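Local coordinates for endonuclease IV (Thermus thermophilus, PDB 3AAM), which cleaves phosphodiester bonds at apurinic or apyrimidinic sites in DNA, a step of base excision repair, with zinc as its cofactor, at residues A[85-90]-A[121-126]; A[66-71]-A[95-100]; A[153-158]-A[164-169]; A[135-140]-A[200-205]; A[14-19]-A[42-47]. All coordinates share one frame; numbering follows the deposited sequence.

Contact 1 (A[85-90]-A[121-126])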
# COMPACT_ATOMS: atom_id res chain seq x y z
N LYS A 85 -8.21 -17.80 8.15
CA LYS A 85 -8.38 -16.56 8.91
C LYS A 85 -7.92 -15.37 8.08
O LYS A 85 -8.58 -14.33 8.05
CB LYS A 85 -7.57 -16.64 10.22
CG LYS A 85 -7.94 -17.83 11.09
CD LYS A 85 -7.00 -17.98 12.29
CE LYS A 85 -7.28 -16.95 13.37
NZ LYS A 85 -7.10 -15.57 12.88
N SER A 86 -6.80 -15.55 7.38
CA SER A 86 -6.23 -14.49 6.54
C SER A 86 -7.13 -14.16 5.35
O SER A 86 -7.35 -12.99 5.04
CB SER A 86 -4.85 -14.92 6.05
OG SER A 86 -3.99 -15.15 7.15
N VAL A 87 -7.62 -15.19 4.68
CA VAL A 87 -8.50 -15.00 3.53
C VAL A 87 -9.76 -14.26 3.95
O VAL A 87 -10.19 -13.31 3.29
CB VAL A 87 -8.89 -16.36 2.89
CG1 VAL A 87 -10.01 -16.17 1.88
CG2 VAL A 87 -7.67 -16.96 2.19
N ALA A 88 -10.36 -14.68 5.06
CA ALA A 88 -11.57 -14.05 5.58
C ALA A 88 -11.31 -12.60 5.98
O ALA A 88 -12.15 -11.73 5.76
CB ALA A 88 -12.11 -14.84 6.77
N SER A 89 -10.15 -12.33 6.57
CA SER A 89 -9.83 -10.97 6.99
C SER A 89 -9.66 -10.06 5.78
O SER A 89 -10.13 -8.91 5.79
CB SER A 89 -8.56 -10.96 7.84
OG SER A 89 -8.22 -9.64 8.23
N LEU A 90 -9.00 -10.56 4.74
CA LEU A 90 -8.79 -9.77 3.54
C LEU A 90 -10.12 -9.53 2.83
O LEU A 90 -10.33 -8.47 2.24
CB LEU A 90 -7.80 -10.46 2.59
CG LEU A 90 -7.44 -9.69 1.31
CD1 LEU A 90 -6.89 -8.31 1.64
CD2 LEU A 90 -6.43 -10.49 0.51
N ALA A 121 -5.44 -14.95 -2.52
CA ALA A 121 -5.89 -13.66 -3.04
C ALA A 121 -7.19 -13.82 -3.82
O ALA A 121 -8.13 -13.04 -3.64
CB ALA A 121 -4.81 -13.06 -3.94
N LEU A 122 -7.24 -14.82 -4.69
CA LEU A 122 -8.44 -15.06 -5.48
C LEU A 122 -9.64 -15.44 -4.63
O LEU A 122 -10.76 -15.02 -4.91
CB LEU A 122 -8.17 -16.13 -6.54
CG LEU A 122 -7.25 -15.68 -7.67
CD1 LEU A 122 -6.91 -16.85 -8.58
CD2 LEU A 122 -7.93 -14.56 -8.46
N LYS A 123 -9.42 -16.24 -3.59
CA LYS A 123 -10.51 -16.66 -2.72
C LYS A 123 -11.10 -15.47 -1.97
O LYS A 123 -12.31 -15.38 -1.80
CB LYS A 123 -10.01 -17.71 -1.72
CG LYS A 123 -11.12 -18.32 -0.85
CD LYS A 123 -12.17 -19.01 -1.70
CE LYS A 123 -13.28 -19.60 -0.84
NZ LYS A 123 -14.32 -20.28 -1.67
N ALA A 124 -10.24 -14.55 -1.54
CA ALA A 124 -10.70 -13.36 -0.82
C ALA A 124 -11.59 -12.51 -1.73
O ALA A 124 -12.63 -12.01 -1.30
CB ALA A 124 -9.51 -12.54 -0.34
N LEU A 125 -11.17 -12.35 -2.98
CA LEU A 125 -11.94 -11.58 -3.95
C LEU A 125 -13.30 -12.22 -4.17
O LEU A 125 -14.32 -11.53 -4.26
CB LEU A 125 -11.18 -11.49 -5.28
CG LEU A 125 -10.00 -10.52 -5.32
CD1 LEU A 125 -9.23 -10.68 -6.62
CD2 LEU A 125 -10.53 -9.10 -5.19
N ARG A 126 -13.32 -13.55 -4.27
CA ARG A 126 -14.56 -14.26 -4.49
C ARG A 126 -15.49 -14.14 -3.28
O ARG A 126 -16.68 -13.88 -3.43
CB ARG A 126 -14.28 -15.73 -4.80
CG ARG A 126 -15.48 -16.48 -5.34
CD ARG A 126 -15.09 -17.84 -5.88
NE ARG A 126 -16.21 -18.50 -6.54
CZ ARG A 126 -16.83 -18.04 -7.62
NH1 ARG A 126 -16.43 -16.90 -8.19
NH2 ARG A 126 -17.85 -18.71 -8.14

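Contact 2 (A[66-71]-A[95-100]). With PO4 (phosphate ion), chain C.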
# COMPACT_ATOMS: atom_id res chain seq x y z
N ALA A 66 -8.01 7.00 -2.02
CA ALA A 66 -7.84 6.34 -0.74
C ALA A 66 -7.42 4.89 -0.93
O ALA A 66 -7.74 4.26 -1.94
CB ALA A 66 -9.13 6.41 0.05
N VAL A 67 -6.69 4.38 0.05
CA VAL A 67 -6.22 3.00 0.01
C VAL A 67 -6.46 2.37 1.37
O VAL A 67 -6.22 3.00 2.40
CB VAL A 67 -4.70 2.93 -0.27
CG1 VAL A 67 -4.26 1.48 -0.34
CG2 VAL A 67 -4.35 3.66 -1.55
N ILE A 68 -6.93 1.13 1.37
CA ILE A 68 -7.12 0.41 2.62
C ILE A 68 -6.01 -0.64 2.68
O ILE A 68 -5.83 -1.41 1.73
CB ILE A 68 -8.51 -0.27 2.70
CG1 ILE A 68 -9.55 0.77 3.13
CG2 ILE A 68 -8.47 -1.45 3.67
CD1 ILE A 68 -10.98 0.25 3.19
N HIS A 69 -5.26 -0.64 3.77
CA HIS A 69 -4.17 -1.59 3.94
C HIS A 69 -4.66 -2.76 4.79
O HIS A 69 -5.31 -2.55 5.81
CB HIS A 69 -2.98 -0.92 4.66
CG HIS A 69 -1.67 -1.61 4.44
ND1 HIS A 69 -1.47 -2.94 4.75
CD2 HIS A 69 -0.50 -1.15 3.94
CE1 HIS A 69 -0.23 -3.27 4.44
NE2 HIS A 69 0.38 -2.21 3.94
N ALA A 70 -4.37 -3.98 4.36
CA ALA A 70 -4.75 -5.17 5.11
C ALA A 70 -3.77 -5.28 6.28
O ALA A 70 -2.68 -4.71 6.25
CB ALA A 70 -4.64 -6.41 4.22
N SER A 71 -4.16 -6.01 7.32
CA SER A 71 -3.28 -6.15 8.47
C SER A 71 -2.07 -7.01 8.15
O SER A 71 -2.10 -7.83 7.23
CB SER A 71 -4.02 -6.79 9.65
OG SER A 71 -3.10 -7.14 10.67
N GLU A 95 -14.65 -5.86 1.34
CA GLU A 95 -16.06 -5.55 1.53
C GLU A 95 -16.22 -4.15 2.13
O GLU A 95 -17.08 -3.37 1.70
CB GLU A 95 -16.71 -6.60 2.43
CG GLU A 95 -16.87 -7.96 1.76
CD GLU A 95 -16.94 -9.11 2.75
OE1 GLU A 95 -17.21 -8.87 3.94
OE2 GLU A 95 -16.73 -10.27 2.32
N LYS A 96 -15.38 -3.83 3.11
CA LYS A 96 -15.43 -2.52 3.75
C LYS A 96 -15.03 -1.45 2.74
O LYS A 96 -15.64 -0.39 2.67
CB LYS A 96 -14.50 -2.50 4.98
CG LYS A 96 -14.95 -3.41 6.13
CD LYS A 96 -16.13 -2.81 6.87
CE LYS A 96 -16.89 -3.85 7.72
NZ LYS A 96 -16.06 -4.52 8.76
N ALA A 97 -14.01 -1.74 1.94
CA ALA A 97 -13.56 -0.79 0.93
C ALA A 97 -14.68 -0.52 -0.07
O ALA A 97 -14.90 0.63 -0.48
CB ALA A 97 -12.33 -1.33 0.20
N ALA A 98 -15.40 -1.56 -0.47
CA ALA A 98 -16.50 -1.40 -1.42
C ALA A 98 -17.57 -0.48 -0.84
O ALA A 98 -18.09 0.40 -1.52
CB ALA A 98 -17.10 -2.75 -1.78
N LEU A 99 -17.91 -0.69 0.43
CA LEU A 99 -18.91 0.13 1.09
C LEU A 99 -18.48 1.59 1.15
O LEU A 99 -19.27 2.50 0.91
CB LEU A 99 -19.18 -0.38 2.50
CG LEU A 99 -20.00 -1.66 2.64
CD1 LEU A 99 -19.98 -2.13 4.09
CD2 LEU A 99 -21.43 -1.40 2.18
N LEU A 100 -17.21 1.81 1.47
CA LEU A 100 -16.68 3.16 1.59
C LEU A 100 -16.38 3.84 0.26
O LEU A 100 -16.19 5.05 0.21
CB LEU A 100 -15.42 3.15 2.45
CG LEU A 100 -15.65 2.81 3.93
CD1 LEU A 100 -14.32 2.64 4.64
CD2 LEU A 100 -16.48 3.91 4.57
P PO4 C . 3.82 -3.02 4.73
O1 PO4 C . 3.39 -2.77 6.22
O2 PO4 C . 3.25 -1.87 3.82
O3 PO4 C . 5.38 -3.04 4.65
O4 PO4 C . 3.26 -4.41 4.25

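Contact 3 (A[153-158]-A[164-169])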
# COMPACT_ATOMS: atom_id res chain seq x y z
N GLU A 153 9.17 -10.36 -11.32
CA GLU A 153 8.66 -11.41 -12.19
C GLU A 153 7.69 -12.32 -11.46
O GLU A 153 6.75 -12.85 -12.07
CB GLU A 153 9.80 -12.27 -12.75
CG GLU A 153 10.64 -11.63 -13.85
CD GLU A 153 11.56 -10.53 -13.33
OE1 GLU A 153 11.79 -10.47 -12.10
OE2 GLU A 153 12.06 -9.75 -14.16
N GLU A 154 7.90 -12.52 -10.17
CA GLU A 154 7.01 -13.38 -9.40
C GLU A 154 5.67 -12.68 -9.24
O GLU A 154 4.62 -13.32 -9.33
CB GLU A 154 7.60 -13.72 -8.03
CG GLU A 154 6.75 -14.74 -7.27
CD GLU A 154 7.47 -15.35 -6.08
OE1 GLU A 154 7.54 -14.70 -5.01
OE2 GLU A 154 7.98 -16.47 -6.21
N LEU A 155 5.71 -11.37 -9.00
CA LEU A 155 4.48 -10.60 -8.85
C LEU A 155 3.70 -10.63 -10.16
O LEU A 155 2.48 -10.71 -10.16
CB LEU A 155 4.78 -9.15 -8.48
CG LEU A 155 5.16 -8.85 -7.03
CD1 LEU A 155 6.48 -9.54 -6.70
CD2 LEU A 155 5.28 -7.35 -6.82
N ALA A 156 4.42 -10.55 -11.28
CA ALA A 156 3.76 -10.57 -12.58
C ALA A 156 2.99 -11.88 -12.73
O ALA A 156 1.87 -11.89 -13.25
CB ALA A 156 4.78 -10.41 -13.69
N TRP A 157 3.58 -12.98 -12.28
CA TRP A 157 2.90 -14.26 -12.38
C TRP A 157 1.70 -14.30 -11.43
O TRP A 157 0.63 -14.79 -11.79
CB TRP A 157 3.85 -15.41 -12.03
CG TRP A 157 3.12 -16.71 -11.86
CD1 TRP A 157 2.67 -17.53 -12.85
CD2 TRP A 157 2.63 -17.25 -10.63
NE1 TRP A 157 1.92 -18.56 -12.31
CE2 TRP A 157 1.89 -18.41 -10.95
CE3 TRP A 157 2.75 -16.87 -9.29
CZ2 TRP A 157 1.26 -19.19 -9.97
CZ3 TRP A 157 2.13 -17.65 -8.32
CH2 TRP A 157 1.39 -18.79 -8.67
N LEU A 158 1.89 -13.77 -10.22
CA LEU A 158 0.84 -13.73 -9.22
C LEU A 158 -0.44 -13.05 -9.69
O LEU A 158 -1.54 -13.51 -9.40
CB LEU A 158 1.32 -13.02 -7.95
CG LEU A 158 2.07 -13.82 -6.88
CD1 LEU A 158 2.44 -12.90 -5.73
CD2 LEU A 158 1.19 -14.95 -6.36
N LEU A 164 -5.96 -8.65 -10.10
CA LEU A 164 -5.01 -8.12 -9.13
C LEU A 164 -4.03 -7.17 -9.80
O LEU A 164 -3.69 -7.34 -10.97
CB LEU A 164 -4.21 -9.25 -8.48
CG LEU A 164 -4.93 -10.34 -7.70
CD1 LEU A 164 -3.95 -11.46 -7.35
CD2 LEU A 164 -5.53 -9.75 -6.45
N GLN A 165 -3.59 -6.17 -9.06
CA GLN A 165 -2.60 -5.24 -9.56
C GLN A 165 -1.49 -5.17 -8.52
O GLN A 165 -1.53 -5.89 -7.52
CB GLN A 165 -3.21 -3.87 -9.85
CG GLN A 165 -4.03 -3.90 -11.13
CD GLN A 165 -4.51 -2.54 -11.57
OE1 GLN A 165 -3.72 -1.59 -11.67
NE2 GLN A 165 -5.81 -2.42 -11.86
N VAL A 166 -0.51 -4.30 -8.74
CA VAL A 166 0.64 -4.24 -7.85
C VAL A 166 0.90 -2.92 -7.15
O VAL A 166 0.61 -1.84 -7.68
CB VAL A 166 1.92 -4.64 -8.63
CG1 VAL A 166 3.17 -4.36 -7.80
CG2 VAL A 166 1.85 -6.10 -9.03
N CYS A 167 1.44 -3.01 -5.93
CA CYS A 167 1.84 -1.85 -5.17
C CYS A 167 3.34 -1.98 -4.98
O CYS A 167 3.82 -2.96 -4.41
CB CYS A 167 1.17 -1.80 -3.79
SG CYS A 167 1.88 -0.51 -2.72
N LEU A 168 4.09 -1.02 -5.49
CA LEU A 168 5.54 -1.04 -5.35
C LEU A 168 5.96 -0.40 -4.04
O LEU A 168 5.58 0.74 -3.76
CB LEU A 168 6.20 -0.28 -6.49
CG LEU A 168 7.67 0.09 -6.25
CD1 LEU A 168 8.53 -1.18 -6.26
CD2 LEU A 168 8.14 1.07 -7.32
N ASP A 169 6.72 -1.13 -3.23
CA ASP A 169 7.24 -0.57 -1.99
C ASP A 169 8.74 -0.45 -2.23
O ASP A 169 9.44 -1.45 -2.43
CB ASP A 169 6.96 -1.47 -0.79
CG ASP A 169 7.43 -0.85 0.52
OD1 ASP A 169 8.63 -0.50 0.61
OD2 ASP A 169 6.61 -0.70 1.45

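Contact 4 (A[135-140]-A[200-205])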
# COMPACT_ATOMS: atom_id res chain seq x y z
N VAL A 135 -10.01 -2.67 -6.25
CA VAL A 135 -8.93 -3.45 -6.83
C VAL A 135 -7.96 -3.88 -5.74
O VAL A 135 -7.53 -3.06 -4.93
CB VAL A 135 -8.16 -2.62 -7.88
CG1 VAL A 135 -6.99 -3.44 -8.43
CG2 VAL A 135 -9.10 -2.20 -9.01
N LEU A 136 -7.62 -5.16 -5.72
CA LEU A 136 -6.67 -5.69 -4.73
C LEU A 136 -5.26 -5.56 -5.28
O LEU A 136 -4.98 -5.98 -6.40
CB LEU A 136 -6.99 -7.16 -4.42
CG LEU A 136 -6.07 -7.89 -3.44
CD1 LEU A 136 -6.08 -7.21 -2.08
CD2 LEU A 136 -6.56 -9.33 -3.30
N LEU A 137 -4.37 -4.98 -4.47
CA LEU A 137 -2.98 -4.77 -4.85
C LEU A 137 -2.07 -5.64 -4.00
O LEU A 137 -2.25 -5.74 -2.79
CB LEU A 137 -2.59 -3.31 -4.63
CG LEU A 137 -3.43 -2.25 -5.32
CD1 LEU A 137 -2.89 -0.86 -4.99
CD2 LEU A 137 -3.41 -2.50 -6.82
N VAL A 138 -1.10 -6.29 -4.64
CA VAL A 138 -0.15 -7.12 -3.91
C VAL A 138 1.18 -6.37 -3.92
O VAL A 138 1.59 -5.85 -4.95
CB VAL A 138 0.03 -8.51 -4.56
CG1 VAL A 138 -1.25 -9.31 -4.43
CG2 VAL A 138 0.42 -8.37 -6.03
N GLU A 139 1.83 -6.30 -2.76
CA GLU A 139 3.10 -5.59 -2.65
C GLU A 139 4.29 -6.50 -2.89
O GLU A 139 4.23 -7.70 -2.65
CB GLU A 139 3.27 -5.00 -1.24
CG GLU A 139 1.99 -4.57 -0.55
CD GLU A 139 2.21 -4.14 0.90
OE1 GLU A 139 3.03 -4.77 1.61
OE2 GLU A 139 1.55 -3.18 1.35
N ASN A 140 5.38 -5.92 -3.38
CA ASN A 140 6.60 -6.68 -3.55
C ASN A 140 7.16 -6.69 -2.12
O ASN A 140 6.81 -5.83 -1.31
CB ASN A 140 7.58 -5.99 -4.50
CG ASN A 140 7.89 -4.57 -4.08
OD1 ASN A 140 7.02 -3.71 -4.07
ND2 ASN A 140 9.15 -4.32 -3.73
N VAL A 200 0.54 -0.61 -11.73
CA VAL A 200 1.12 -0.21 -10.44
C VAL A 200 0.51 1.14 -10.08
O VAL A 200 1.16 2.19 -10.23
CB VAL A 200 2.65 -0.07 -10.52
CG1 VAL A 200 3.22 0.18 -9.13
CG2 VAL A 200 3.26 -1.31 -11.13
N PRO A 201 -0.74 1.14 -9.61
CA PRO A 201 -1.43 2.38 -9.25
C PRO A 201 -0.99 3.08 -7.97
O PRO A 201 -1.18 4.29 -7.82
CB PRO A 201 -2.89 1.95 -9.19
CG PRO A 201 -2.79 0.55 -8.68
CD PRO A 201 -1.64 -0.02 -9.49
N VAL A 202 -0.40 2.32 -7.06
CA VAL A 202 0.02 2.87 -5.78
C VAL A 202 1.45 2.50 -5.45
O VAL A 202 1.89 1.37 -5.69
CB VAL A 202 -0.89 2.38 -4.63
CG1 VAL A 202 -0.43 2.98 -3.31
CG2 VAL A 202 -2.34 2.74 -4.92
N VAL A 203 2.18 3.46 -4.90
CA VAL A 203 3.56 3.24 -4.50
C VAL A 203 3.72 3.53 -3.02
O VAL A 203 3.28 4.59 -2.54
CB VAL A 203 4.53 4.18 -5.27
CG1 VAL A 203 5.95 4.00 -4.72
CG2 VAL A 203 4.49 3.89 -6.76
N HIS A 204 4.28 2.59 -2.27
CA HIS A 204 4.56 2.84 -0.85
C HIS A 204 6.00 3.34 -0.92
O HIS A 204 6.95 2.56 -1.01
CB HIS A 204 4.47 1.55 -0.03
CG HIS A 204 3.07 1.12 0.29
ND1 HIS A 204 2.02 2.00 0.36
CD2 HIS A 204 2.57 -0.10 0.61
CE1 HIS A 204 0.92 1.35 0.70
NE2 HIS A 204 1.23 0.07 0.86
N LEU A 205 6.14 4.67 -0.91
CA LEU A 205 7.43 5.34 -1.03
C LEU A 205 8.18 5.42 0.28
O LEU A 205 8.49 6.51 0.78
CB LEU A 205 7.21 6.74 -1.61
CG LEU A 205 8.41 7.43 -2.26
CD1 LEU A 205 8.77 6.73 -3.57
CD2 LEU A 205 8.08 8.89 -2.52

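Contact 5 (A[14-19]-A[42-47])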
# COMPACT_ATOMS: atom_id res chain seq x y z
N LYS A 14 -14.42 9.74 15.70
CA LYS A 14 -14.56 10.20 14.32
C LYS A 14 -14.55 9.04 13.34
O LYS A 14 -14.95 9.19 12.19
CB LYS A 14 -13.43 11.17 13.97
CG LYS A 14 -13.39 12.45 14.79
CD LYS A 14 -14.59 13.34 14.50
CE LYS A 14 -14.44 14.69 15.19
NZ LYS A 14 -13.20 15.39 14.74
N GLY A 15 -14.08 7.88 13.79
CA GLY A 15 -14.03 6.71 12.92
C GLY A 15 -13.26 6.97 11.64
O GLY A 15 -12.30 7.75 11.62
N VAL A 16 -13.68 6.33 10.55
CA VAL A 16 -13.01 6.51 9.27
C VAL A 16 -13.19 7.93 8.74
O VAL A 16 -12.38 8.41 7.94
CB VAL A 16 -13.52 5.51 8.21
CG1 VAL A 16 -13.19 4.09 8.65
CG2 VAL A 16 -15.02 5.66 8.01
N ALA A 17 -14.25 8.60 9.18
CA ALA A 17 -14.50 9.97 8.73
C ALA A 17 -13.38 10.88 9.24
O ALA A 17 -13.02 11.86 8.60
CB ALA A 17 -15.85 10.45 9.26
N GLY A 18 -12.84 10.54 10.41
CA GLY A 18 -11.77 11.34 10.99
C GLY A 18 -10.54 11.37 10.10
O GLY A 18 -9.83 12.38 10.04
N ALA A 19 -10.28 10.27 9.40
CA ALA A 19 -9.13 10.20 8.52
C ALA A 19 -9.30 11.15 7.34
O ALA A 19 -8.34 11.81 6.92
CB ALA A 19 -8.94 8.77 8.01
N ARG A 42 -10.59 -9.38 14.69
CA ARG A 42 -11.99 -8.96 14.73
C ARG A 42 -12.33 -7.82 13.77
O ARG A 42 -11.70 -6.77 13.79
CB ARG A 42 -12.37 -8.55 16.16
CG ARG A 42 -13.38 -9.46 16.84
CD ARG A 42 -12.82 -10.86 17.07
NE ARG A 42 -13.83 -11.77 17.61
CZ ARG A 42 -13.61 -13.04 17.94
NH1 ARG A 42 -14.59 -13.78 18.42
NH2 ARG A 42 -12.40 -13.55 17.78
N PRO A 43 -13.35 -8.02 12.91
CA PRO A 43 -13.73 -6.97 11.97
C PRO A 43 -14.34 -5.79 12.73
O PRO A 43 -14.95 -5.98 13.79
CB PRO A 43 -14.74 -7.67 11.06
CG PRO A 43 -15.37 -8.67 11.97
CD PRO A 43 -14.17 -9.23 12.71
N ARG A 44 -14.18 -4.59 12.18
CA ARG A 44 -14.71 -3.39 12.81
C ARG A 44 -16.04 -2.98 12.19
O ARG A 44 -16.13 -2.75 10.98
CB ARG A 44 -13.70 -2.24 12.66
CG ARG A 44 -14.21 -0.88 13.13
CD ARG A 44 -13.14 0.18 12.91
NE ARG A 44 -13.60 1.52 13.30
CZ ARG A 44 -14.49 2.23 12.63
NH1 ARG A 44 -15.04 1.75 11.52
NH2 ARG A 44 -14.84 3.44 13.07
N ALA A 45 -17.07 -2.90 13.02
CA ALA A 45 -18.39 -2.53 12.54
C ALA A 45 -18.37 -1.18 11.83
O ALA A 45 -17.77 -0.21 12.31
CB ALA A 45 -19.38 -2.48 13.71
N LEU A 46 -19.01 -1.14 10.67
CA LEU A 46 -19.08 0.08 9.88
C LEU A 46 -20.55 0.40 9.63
O LEU A 46 -21.20 -0.24 8.81
CB LEU A 46 -18.35 -0.12 8.55
CG LEU A 46 -18.03 1.12 7.72
CD1 LEU A 46 -17.06 2.01 8.50
CD2 LEU A 46 -17.42 0.71 6.39
N SER A 47 -21.07 1.39 10.36
CA SER A 47 -22.47 1.79 10.24
C SER A 47 -22.78 2.57 8.97
O SER A 47 -21.90 3.22 8.40
CB SER A 47 -22.87 2.64 11.45
OG SER A 47 -22.30 3.94 11.35

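Contact 1 (A[85-90]-A[121-126])
Val87 and Leu90, one helical turn apart on helix 82-100, close around Ala124 of helix 114-128. The Ala124 methyl CB sits 3.8 Å from Leu90 CD2 and equally near the helix backbone, 3.8 Å from Val87 O, so this small side chain brings the helices close: CA to CA, Val87 and Ala124 are 5.1 Å apart. Val87 reaches over with CG1, which lies anti to the backbone N (chi1 168°). That branch meets the flank of Lys123, CG1 to Lys123 CG 3.6 Å, and the two side chains cross at about a right angle. Lys123 touches with its first methylenes alone; a bend at chi2 carries the amine end away from the interface. Packing is by van der Waals contact, without a hydrogen bond between the segments. One layer further in, Leu90 continues onto Val105 and Val107 of strand 104-107 and onto Leu136 of strand 135-139, while Leu125 joins it on Leu136. Elsewhere on helix 82-100, Ser86 OG is bonded to Leu82 O and Asn75 N. The segment axes approach to 8.3 Å at a signed crossing angle of -46°, two roughly co-directional helices side by side in the outer layer of a TIM barrel.

Contact 2 (A[66-71]-A[95-100])
A single methyl group, CD1 of Ile68, makes every close contact between strand 66-69 and the last turns of helix 82-100. It ends an extended arm (chi2 178°) and lands on Ala97, 3.6 Å from Ala97 CA and also 3.6 Å from Ala97 CB. With only the Ala97 methyl in the way, CD1 comes down against the helix backbone itself. Leu100, a turn later, borders the same methyl more loosely, its CD1 lying 4.4 Å from Ile68 CD1. Lys96 takes part through its backbone carbonyl carbon, 4.4 Å from Ile68 CD1; its CB points toward the strand, but the amine turns off to a salt bridge with Asp92 and a hydrogen bond to Arg44 O.

Next in the strand, His69 faces the other way, into the barrel. Its NE2 donates to O2 of a phosphate ion, 2.9 Å away with an N-H...O angle of 155°, the oxygen lying at the ring edge near its plane. ND1 donates to Ala70 O at 2.6 Å, on a carbonyl lone pair and near the ring plane, so bonds from both nitrogens fix the rotation of the imidazole. The phosphate probably came from the crystallisation liquor.

Strand and helix run nearly antiparallel, at 160°, with segment axes 9.5 Å apart, as the first two elements of the beta-alpha-beta unit 66-69, 82-100, 104-107. Strands 31-34 and 104-107 flank strand 66-69 in the barrel sheet; Ala97 also packs on Val105, and Leu46, in the loop before helix 48-60, packs on Lys96 and Leu100.

Contact 3 (A[153-158]-A[164-169])
Leu155 lays its CD2 methyl against CG1 of Val166, 3.8 Å apart, the two branched side chains crossing at about a right angle. CG of Leu155 lies anti to the carbonyl carbon (chi1 -77°), which sends the isobutyl group from helix 152-159 down onto the outer face of strand 165-169. Val166 answers with the branch anti to its backbone N. Nearer the turn that joins the two elements, Leu164 CD1 sits 3.8 Å from Leu158 O. That carbonyl is buried by the contact and has no polar partner in the model, so a methyl group covers it where a donor might be expected. The Leu158 side chain stays further off, its CB 5.5 Å from Leu164 CD1.

No hydrogen bond links the segments, which meet by aliphatic packing. At the far end of the strand, Asp169 occupies an N-cap position, and its OD1 accepts from the backbone N of His172, a manganese ligand. The contact closes the beta-alpha-beta unit 135-139, 152-159, 165-169: Val166 also packs on Val138 of the neighbouring parallel strand, Leu164 touches Leu136 of that strand and Leu125 of helix 114-128, and Leu168 meets helix 184-194.

Contact 4 (A[135-140]-A[200-205])
Strands 135-139 and 202-208 run without pairing directly, CA atoms of Leu137 and Val202 being 8.3 Å apart and those of Glu139 and His204 8.7 Å, because strand 165-169 lies between them in the sheet. Side chains directed into the barrel bridge the gap. Leu137, with CG anti to the carbonyl carbon (chi1 -56°), spreads its two methyls over two residues. CD2 lies 3.6 Å from Pro201 CG, the leucine and the proline ring sliding past each other in opposite directions. CD1 lies 3.6 Å from Val202 CG2, and here the side chains cross at about a right angle.

Two residues on in each segment the filling turns polar. The extended Glu139 chain, whose chi1 of -32° falls short of a staggered value, brings OE2 to the edge of the His204 ring, in its plane, while the carboxylate itself stands almost perpendicular to the ring (88°). His204 also meets the ring of His69, the two planes nearly parallel. Beyond the strand, Asn140 O accepts a hydrogen bond from ND1 of the manganese ligand His172, and Asn140 OD1 accepts one from Asp169 N.

A hydrophobic layer of Leu137, Pro201 and Val202 thus underlies a polar one at the C-terminal ends of the strands, where the Glu139 side chain comes within about 6 Å of a manganese ion, the usual place of the active site in a TIM barrel.

Contact 5 (A[14-19]-A[42-47])
The charged group here is the Arg44 guanidinium, whose NH2 packs 3.4 Å from Gly15 CA and 4.0 Å from Val16 N. Neither is a hydrogen bond; Glu50, outside both segments on helix 48-60, supplies the link. Its OE2 accepts from Val16 N and forms a salt bridge with Arg44 NH2, so one carboxylate oxygen of that third partner ties the start of helix 15-26 to the guanidinium. The arginine spans the distance with CG anti to the backbone N (chi1 173°) and its chain extended as far as NE. Val16 CG1 lies beside Arg44 NH1, 4.1 Å away. Gly15 takes a positive phi of 55°, and without a side chain its CA can come close to the guanidinium, which it approaches obliquely. Pairing with Glu50 would partly offset the charge of Arg44 here.

These residues connect two successive alpha-helices on the outside of the TIM barrel: segment 42-47 belongs to the loop that leads from strand 31-34 into helix 48-60, and Ser47 is that helix's N-cap, its OG accepting from Glu50 N. The same loop is fastened to a third helix through Arg44 O, which Lys96 NZ binds.

Apolar contact is lighter: Val16 CG2 lies 4.2 Å from Leu46 CD1. That Leu46 methyl also lies at the edge of the guanidinium, in its plane. Around this pair, Val16 touches Phe54 and Leu100, and Leu46 rests on Val51, Lys96 and Leu100.

Overall arrangement
Along the chain contact 5 closes first; contacts 1 and 2 then interlock through their shared helix 82-100, and contact 3 falls within the longer span of contact 4. Contact 4 lies in the barrel interior, its centre about 5 Å from that of the chain, whereas contacts 1 and 5 belong to the helical exterior. Contacts 2 and 3 join strand to helix, and with contact 4 they reach the same curled sheet. Contacts 3 and 4 are closest, centres about 8 Å apart; contacts 3 and 5 lie about 29 Å apart on opposite sides. In the interior, His69 of contact 2 and Glu139 of contact 4 meet beside the phosphate, contact 4 also lying near the manganese ion.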